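Local coordinates for protein fructosyl amine:oxygen oxidoreductase (Neosartorya fumigata, PDB 4WCT) that probably catalyses the FAD-dependent oxidative deglycation of fructosyl amines (Amadori products), using oxygen as electron acceptor, at residues R253-M264 and E295-C306. Residues are numbered along the deposited sequence; the frame is centred on the assembly and turned at random.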
ATOM      1  N   ARG A 253      -3.711   8.021   9.765  1.00  8.93           N
ATOM      2  CA  ARG A 253      -3.984   9.175   8.930  1.00  8.02           C
ATOM      3  C   ARG A 253      -4.315   8.703   7.531  1.00  7.21           C
ATOM      4  O   ARG A 253      -3.418   8.355   6.787  1.00  8.55           O
ATOM      5  CB  ARG A 253      -2.785  10.116   8.872  1.00  7.31           C
ATOM      6  CG  ARG A 253      -3.065  11.353   8.078  1.00  8.07           C
ATOM      7  CD  ARG A 253      -1.849  12.253   7.878  1.00  7.75           C
ATOM      8  NE  ARG A 253      -0.862  11.625   7.009  1.00  9.15           N
ATOM      9  CZ  ARG A 253       0.365  12.096   6.821  1.00  9.24           C
ATOM     10  NH1 ARG A 253       0.734  13.262   7.376  1.00  8.17           N
ATOM     11  NH2 ARG A 253       1.217  11.391   6.095  1.00  8.57           N
ATOM     12  N   PRO A 254      -5.604   8.719   7.157  1.00  7.14           N
ATOM     13  CA  PRO A 254      -5.907   8.388   5.776  1.00  7.54           C
ATOM     14  C   PRO A 254      -5.297   9.416   4.827  1.00  7.46           C
ATOM     15  O   PRO A 254      -5.514  10.610   4.987  1.00  9.18           O
ATOM     16  CB  PRO A 254      -7.437   8.418   5.721  1.00  8.20           C
ATOM     17  CG  PRO A 254      -7.861   8.117   7.130  1.00  8.32           C
ATOM     18  CD  PRO A 254      -6.819   8.787   7.989  1.00  8.83           C
ATOM     19  N   THR A 255      -4.562   8.938   3.835  1.00  7.58           N
ATOM     20  CA  THR A 255      -3.735   9.793   2.981  1.00  8.49           C
ATOM     21  C   THR A 255      -3.728   9.202   1.577  1.00  8.17           C
ATOM     22  O   THR A 255      -3.742   7.981   1.430  1.00  7.88           O
ATOM     23  CB  THR A 255      -2.279   9.890   3.518  1.00  7.67           C
ATOM     24  OG1 THR A 255      -2.270  10.107   4.926  1.00  8.94           O
ATOM     25  CG2 THR A 255      -1.473  10.985   2.836  1.00  9.14           C
ATOM     26  N   ALA A 256      -3.787  10.081   0.569  1.00  7.77           N
ATOM     27  CA  ALA A 256      -3.892   9.670  -0.834  1.00  7.71           C
ATOM     28  C   ALA A 256      -2.679  10.020  -1.663  1.00  7.81           C
ATOM     29  O   ALA A 256      -2.107  11.110  -1.541  1.00  8.68           O
ATOM     30  CB  ALA A 256      -5.122  10.259  -1.469  1.00  8.00           C
ATOM     31  N   TRP A 257      -2.335   9.094  -2.562  1.00  7.17           N
ATOM     32  CA  TRP A 257      -1.414   9.352  -3.627  1.00  7.53           C
ATOM     33  C   TRP A 257      -2.054   9.176  -4.986  1.00  8.98           C
ATOM     34  O   TRP A 257      -3.257   8.920  -5.080  1.00  8.15           O
ATOM     35  CB  TRP A 257      -0.229   8.423  -3.424  1.00  7.09           C
ATOM     36  CG  TRP A 257       0.595   8.910  -2.283  1.00  7.44           C
ATOM     37  CD1 TRP A 257       1.611   9.834  -2.344  1.00  7.70           C
ATOM     38  CD2 TRP A 257       0.399   8.616  -0.901  1.00  8.33           C
ATOM     39  NE1 TRP A 257       2.052  10.135  -1.079  1.00  8.75           N
ATOM     40  CE2 TRP A 257       1.331   9.402  -0.166  1.00  8.80           C
ATOM     41  CE3 TRP A 257      -0.396   7.703  -0.210  1.00  9.50           C
ATOM     42  CZ2 TRP A 257       1.398   9.365   1.238  1.00  9.54           C
ATOM     43  CZ3 TRP A 257      -0.361   7.705   1.191  1.00 10.66           C
ATOM     44  CH2 TRP A 257       0.531   8.538   1.896  1.00  8.95           C
ATOM     45  N   THR A 258      -1.313   9.557  -6.020  1.00  9.15           N
ATOM     46  CA  THR A 258      -1.870   9.815  -7.331  1.00  7.56           C
ATOM     47  C   THR A 258      -1.128   8.986  -8.385  1.00  7.73           C
ATOM     48  O   THR A 258       0.096   8.792  -8.300  1.00  9.31           O
ATOM     49  CB  THR A 258      -1.731  11.321  -7.675  1.00  9.30           C
ATOM     50  OG1 THR A 258      -0.451  11.789  -7.215  1.00  8.71           O
ATOM     51  CG2 THR A 258      -2.828  12.102  -6.978  1.00  8.84           C
ATOM     52  N   LEU A 259      -1.873   8.438  -9.335  1.00  8.12           N
ATOM     53  CA  LEU A 259      -1.301   7.598 -10.374  1.00  8.37           C
ATOM     54  C   LEU A 259      -1.985   7.884 -11.688  1.00  9.55           C
ATOM     55  O   LEU A 259      -3.149   8.240 -11.726  1.00  8.21           O
ATOM     56  CB  LEU A 259      -1.404   6.119 -10.013  1.00  9.12           C
ATOM     57  CG  LEU A 259      -2.790   5.472 -10.012  1.00 10.52           C
ATOM     58  CD1 LEU A 259      -3.208   4.945 -11.379  1.00 10.53           C
ATOM     59  CD2 LEU A 259      -2.843   4.328  -9.003  1.00 12.08           C
ATOM     60  N   CYS A 260      -1.250   7.734 -12.775  1.00  8.28           N
ATOM     61  CA  CYS A 260      -1.844   7.890 -14.091  1.00  8.33           C
ATOM     62  C   CYS A 260      -1.189   6.905 -15.036  1.00  9.57           C
ATOM     63  O   CYS A 260      -0.112   6.386 -14.755  1.00  9.03           O
ATOM     64  CB  CYS A 260      -1.742   9.333 -14.607  1.00  9.66           C
ATOM     65  SG  CYS A 260      -0.086  10.022 -14.814  1.00 10.87           S
ATOM     66  N   HIS A 261      -1.865   6.640 -16.144  1.00  8.95           N
ATOM     67  CA  HIS A 261      -1.445   5.662 -17.124  1.00  8.89           C
ATOM     68  C   HIS A 261      -1.323   6.334 -18.473  1.00  9.19           C
ATOM     69  O   HIS A 261      -2.155   7.168 -18.812  1.00 10.22           O
ATOM     70  CB  HIS A 261      -2.469   4.544 -17.299  1.00  8.38           C
ATOM     71  CG  HIS A 261      -2.627   3.612 -16.135  1.00 10.14           C
ATOM     72  ND1 HIS A 261      -3.387   2.465 -16.231  1.00 11.81           N
ATOM     73  CD2 HIS A 261      -2.219   3.681 -14.844  1.00  9.93           C
ATOM     74  CE1 HIS A 261      -3.462   1.887 -15.049  1.00  9.93           C
ATOM     75  NE2 HIS A 261      -2.695   2.562 -14.213  1.00 10.48           N
ATOM     76  N   ILE A 262      -0.360   5.883 -19.268  1.00  8.77           N
ATOM     77  CA  ILE A 262      -0.209   6.207 -20.692  0.50  8.82           C
ATOM     78  C   ILE A 262      -0.353   4.903 -21.477  1.00 10.18           C
ATOM     79  O   ILE A 262       0.257   3.880 -21.096  1.00 11.39           O
ATOM     80  CB  ILE A 262       1.201   6.798 -20.990  0.50  8.36           C
ATOM     81  CG1 ILE A 262       1.365   8.146 -20.305  0.50  9.29           C
ATOM     82  CG2 ILE A 262       1.413   6.936 -22.491  0.50  8.23           C
ATOM     83  CD1 ILE A 262       2.737   8.758 -20.445  0.50  9.64           C
ATOM     84  N   GLN A 263      -1.091   4.936 -22.573  1.00 10.86           N
ATOM     85  CA  GLN A 263      -1.275   3.771 -23.404  1.00 10.70           C
ATOM     86  C   GLN A 263      -0.153   3.655 -24.427  1.00 10.76           C
ATOM     87  O   GLN A 263       0.048   4.575 -25.216  1.00 13.16           O
ATOM     88  CB  GLN A 263      -2.616   3.935 -24.152  1.00 16.21           C
ATOM     89  CG  GLN A 263      -2.827   2.888 -25.224  1.00 22.65           C
ATOM     90  CD  GLN A 263      -3.081   1.548 -24.615  1.00 21.05           C
ATOM     91  OE1 GLN A 263      -4.183   1.286 -24.098  1.00 32.13           O
ATOM     92  NE2 GLN A 263      -2.130   0.630 -24.790  1.00 23.56           N
ATOM     93  N   MET A 264       0.625   2.578 -24.352  1.00 10.48           N
ATOM     94  CA  MET A 264       1.742   2.376 -25.257  1.00 10.19           C
ATOM     95  C   MET A 264       1.253   1.720 -26.530  1.00 13.27           C
ATOM     96  O   MET A 264       0.280   0.968 -26.526  1.00 12.94           O
ATOM     97  CB  MET A 264       2.831   1.516 -24.594  1.00 10.14           C
ATOM     98  CG  MET A 264       3.343   2.079 -23.263  1.00 10.46           C
ATOM     99  SD  MET A 264       4.001   3.755 -23.359  1.00 13.60           S
ATOM    100  CE  MET A 264       5.570   3.397 -24.105  1.00 15.17           C
ATOM    101  N   GLU A 295      -0.421  -0.467 -20.674  1.00  9.74           N
ATOM    102  CA  GLU A 295      -0.483   0.866 -20.041  1.00 10.45           C
ATOM    103  C   GLU A 295       0.684   1.023 -19.075  1.00  8.86           C
ATOM    104  O   GLU A 295       0.995   0.121 -18.309  1.00  9.32           O
ATOM    105  CB  GLU A 295      -1.796   1.036 -19.293  1.00 11.72           C
ATOM    106  CG  GLU A 295      -2.924   1.468 -20.213  1.00 12.89           C
ATOM    107  CD  GLU A 295      -4.244   1.683 -19.507  1.00 15.70           C
ATOM    108  OE1 GLU A 295      -4.520   1.020 -18.476  1.00 15.37           O
ATOM    109  OE2 GLU A 295      -5.077   2.360 -20.135  1.00 19.89           O
ATOM    110  N   LEU A 296       1.384   2.147 -19.213  1.00  8.01           N
ATOM    111  CA  LEU A 296       2.555   2.467 -18.418  1.00  8.16           C
ATOM    112  C   LEU A 296       2.100   3.418 -17.312  1.00  8.27           C
ATOM    113  O   LEU A 296       1.502   4.471 -17.606  1.00  8.98           O
ATOM    114  CB  LEU A 296       3.595   3.143 -19.338  1.00  8.62           C
ATOM    115  CG  LEU A 296       4.981   3.443 -18.741  1.00  9.32           C
ATOM    116  CD1 LEU A 296       6.017   3.455 -19.841  1.00 11.43           C
ATOM    117  CD2 LEU A 296       4.995   4.768 -18.008  1.00  9.68           C
ATOM    118  N   LYS A 297       2.358   3.018 -16.066  1.00  7.94           N
ATOM    119  CA  LYS A 297       1.877   3.754 -14.893  1.00  8.76           C
ATOM    120  C   LYS A 297       2.974   4.645 -14.327  1.00  9.11           C
ATOM    121  O   LYS A 297       4.108   4.186 -14.126  1.00 10.84           O
ATOM    122  CB  LYS A 297       1.465   2.781 -13.807  1.00  9.69           C
ATOM    123  CG  LYS A 297       0.804   3.497 -12.608  1.00 10.43           C
ATOM    124  CD  LYS A 297       0.483   2.539 -11.481  1.00 11.90           C
ATOM    125  CE  LYS A 297       1.699   2.426 -10.555  1.00 14.65           C
ATOM    126  NZ  LYS A 297       1.440   1.504  -9.450  1.00 13.38           N
ATOM    127  N   ILE A 298       2.611   5.888 -14.044  1.00  7.99           N
ATOM    128  CA  ILE A 298       3.501   6.873 -13.407  1.00  8.41           C
ATOM    129  C   ILE A 298       2.854   7.352 -12.111  1.00  9.26           C
ATOM    130  O   ILE A 298       1.673   7.690 -12.106  1.00 10.47           O
ATOM    131  CB  ILE A 298       3.727   8.124 -14.276  1.00  9.42           C
ATOM    132  CG1 ILE A 298       4.253   7.749 -15.664  1.00  9.56           C
ATOM    133  CG2 ILE A 298       4.724   9.034 -13.589  1.00 10.04           C
ATOM    134  CD1 ILE A 298       3.226   7.780 -16.764  1.00 14.23           C
ATOM    135  N   CYS A 299       3.597   7.285 -11.011  1.00  8.29           N
ATOM    136  CA  CYS A 299       3.179   7.906  -9.765  1.00  9.35           C
ATOM    137  C   CYS A 299       4.061   9.106  -9.519  1.00  9.60           C
ATOM    138  O   CYS A 299       5.285   9.002  -9.570  1.00 10.58           O
ATOM    139  CB  CYS A 299       3.351   6.963  -8.610  1.00 12.07           C
ATOM    140  SG  CYS A 299       2.071   5.718  -8.489  1.00 14.24           S
ATOM    141  N   ASP A 300       3.456  10.264  -9.308  1.00  8.11           N
ATOM    142  CA  ASP A 300       4.213  11.432  -8.931  1.00  8.86           C
ATOM    143  C   ASP A 300       4.387  11.445  -7.409  1.00 10.19           C
ATOM    144  O   ASP A 300       3.428  11.343  -6.658  1.00 11.05           O
ATOM    145  CB  ASP A 300       3.511  12.712  -9.409  1.00  9.02           C
ATOM    146  CG  ASP A 300       2.128  12.880  -8.839  1.00 10.99           C
ATOM    147  OD1 ASP A 300       1.282  11.983  -9.091  1.00 10.32           O
ATOM    148  OD2 ASP A 300       1.888  13.920  -8.168  1.00  9.93           O
ATOM    149  N   GLU A 301       5.627  11.555  -6.945  1.00  8.84           N
ATOM    150  CA  GLU A 301       5.891  11.437  -5.533  1.00 10.82           C
ATOM    151  C   GLU A 301       5.713  12.767  -4.836  1.00  8.53           C
ATOM    152  O   GLU A 301       6.047  13.833  -5.353  1.00 10.36           O
ATOM    153  CB  GLU A 301       7.277  10.851  -5.287  1.00 12.09           C
ATOM    154  CG  GLU A 301       7.660  10.650  -3.817  1.00 13.78           C
ATOM    155  CD  GLU A 301       6.831   9.603  -3.040  1.00 21.27           C
ATOM    156  OE1 GLU A 301       5.653   9.376  -3.366  1.00 24.96           O
ATOM    157  OE2 GLU A 301       7.217   9.316  -1.872  1.00 21.27           O
ATOM    158  N   HIS A 302       5.127  12.691  -3.645  1.00  9.01           N
ATOM    159  CA  HIS A 302       4.833  13.872  -2.810  1.00  8.02           C
ATOM    160  C   HIS A 302       4.393  13.339  -1.450  1.00  8.32           C
ATOM    161  O   HIS A 302       4.165  12.122  -1.283  1.00  8.76           O
ATOM    162  CB  HIS A 302       3.735  14.765  -3.429  1.00  7.80           C
ATOM    163  CG  HIS A 302       2.473  14.033  -3.806  1.00  8.99           C
ATOM    164  ND1 HIS A 302       1.563  13.603  -2.871  1.00  9.43           N
ATOM    165  CD2 HIS A 302       2.000  13.607  -5.004  1.00  7.95           C
ATOM    166  CE1 HIS A 302       0.591  12.936  -3.462  1.00 10.00           C
ATOM    167  NE2 HIS A 302       0.825  12.929  -4.764  1.00  8.82           N
ATOM    168  N   PRO A 303       4.266  14.222  -0.460  1.00  7.61           N
ATOM    169  CA  PRO A 303       3.960  13.675   0.855  1.00  7.88           C
ATOM    170  C   PRO A 303       2.540  13.171   1.075  1.00  7.79           C
ATOM    171  O   PRO A 303       2.285  12.506   2.091  1.00  8.74           O
ATOM    172  CB  PRO A 303       4.302  14.827   1.813  1.00  9.58           C
ATOM    173  CG  PRO A 303       5.274  15.665   1.046  1.00  8.71           C
ATOM    174  CD  PRO A 303       4.814  15.594  -0.377  1.00  7.88           C
ATOM    175  N   GLY A 304       1.653  13.430   0.110  1.00  7.46           N
ATOM    176  CA  GLY A 304       0.295  12.930   0.185  1.00  8.36           C
ATOM    177  C   GLY A 304      -0.750  14.020   0.260  1.00  8.01           C
ATOM    178  O   GLY A 304      -0.458  15.186   0.641  1.00  8.54           O
ATOM    179  N   TYR A 305      -1.944  13.674  -0.210  1.00  8.61           N
ATOM    180  CA  TYR A 305      -3.141  14.463  -0.005  1.00  7.31           C
ATOM    181  C   TYR A 305      -4.000  13.872   1.122  1.00  8.43           C
ATOM    182  O   TYR A 305      -4.305  12.666   1.161  1.00  8.45           O
ATOM    183  CB  TYR A 305      -3.989  14.444  -1.277  1.00  8.51           C
ATOM    184  CG  TYR A 305      -3.430  15.179  -2.461  1.00  8.20           C
ATOM    185  CD1 TYR A 305      -3.737  16.516  -2.680  1.00  8.81           C
ATOM    186  CD2 TYR A 305      -2.680  14.508  -3.416  1.00 10.52           C
ATOM    187  CE1 TYR A 305      -3.311  17.169  -3.828  1.00 10.36           C
ATOM    188  CE2 TYR A 305      -2.197  15.164  -4.526  1.00  8.92           C
ATOM    189  CZ  TYR A 305      -2.496  16.500  -4.713  1.00  9.69           C
ATOM    190  OH  TYR A 305      -2.028  17.143  -5.852  1.00  9.99           O
ATOM    191  N   CYS A 306      -4.436  14.719   2.028  1.00  8.83           N
ATOM    192  CA  CYS A 306      -5.512  14.341   2.935  1.00  9.49           C
ATOM    193  C   CYS A 306      -6.774  15.092   2.540  1.00 11.17           C
ATOM    194  O   CYS A 306      -6.773  15.926   1.620  1.00 12.47           O
ATOM    195  CB  CYS A 306      -5.116  14.662   4.386  1.00  9.36           C
ATOM    196  SG  CYS A 306      -3.703  13.769   5.022  1.00 11.17           S
TER
HETATM  197  O   HOH W   1       3.611  11.843   4.373  1.00  7.45           O
HETATM  198  O   HOH W   2       1.646   9.371  -6.143  1.00 11.35           O
HETATM  199  O   HOH W   3      -6.047   2.632 -22.821  1.00 33.22           O
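Ile262 and Leu296, and likewise Cys260 and Ile298, face each other as hydrogen-bonded pairs of an antiparallel β ladder within the large mixed sheet of this FAD-dependent oxidoreductase. Further along, the second strand swings away from its neighbour and comes back where Ala256 and Tyr305 exchange two backbone bonds.

Where the strands part, side chains make the link. Thr258 OG1 lies between the backbone N and the carbonyl carbon (chi1 40°), which turns it to Asp300 and His302; it donates to Asp300 OD1 at 2.6 Å and accepts from His302 NE2 at 3.0 Å. The hydroxyl sits in the plane of the imidazole but 28° out of the carboxylate plane, on the syn side of OD1. Asp300 also forms a salt bridge through OD2 with Arg335 of helix 330-343, so this buried polar cluster ties sheet to helix. Water 2 bridges the backbones, accepting from Thr258 N and donating to Asp300 O.

Trp257, which touches the FAD, is held by its indole edge: NE1 donates to His302 O at 2.9 Å, with the oxygen in the ring plane. The His302 ring lies nearly parallel to the indole but slid aside, with little overlap, while Gly304 CA rests 3.3 Å above one indole face, near the rim.

On the regular ladder, the Ile262 and Ile298 side chains share the face packed by Leu340 and Ala336 of helix 330-343. The other side carries His261, Lys297 and Glu295. Lys297 CG passes obliquely by His261 CD2, and NZ goes on to a salt bridge with Asp69 and a hydrogen bond with the Asn71 carbonyl. Glu295 OE2 reaches Ser353, whereas its OE1 takes a 2.9 Å bond from His261 ND1, arriving from above a carboxylate turned 75° to the imidazole.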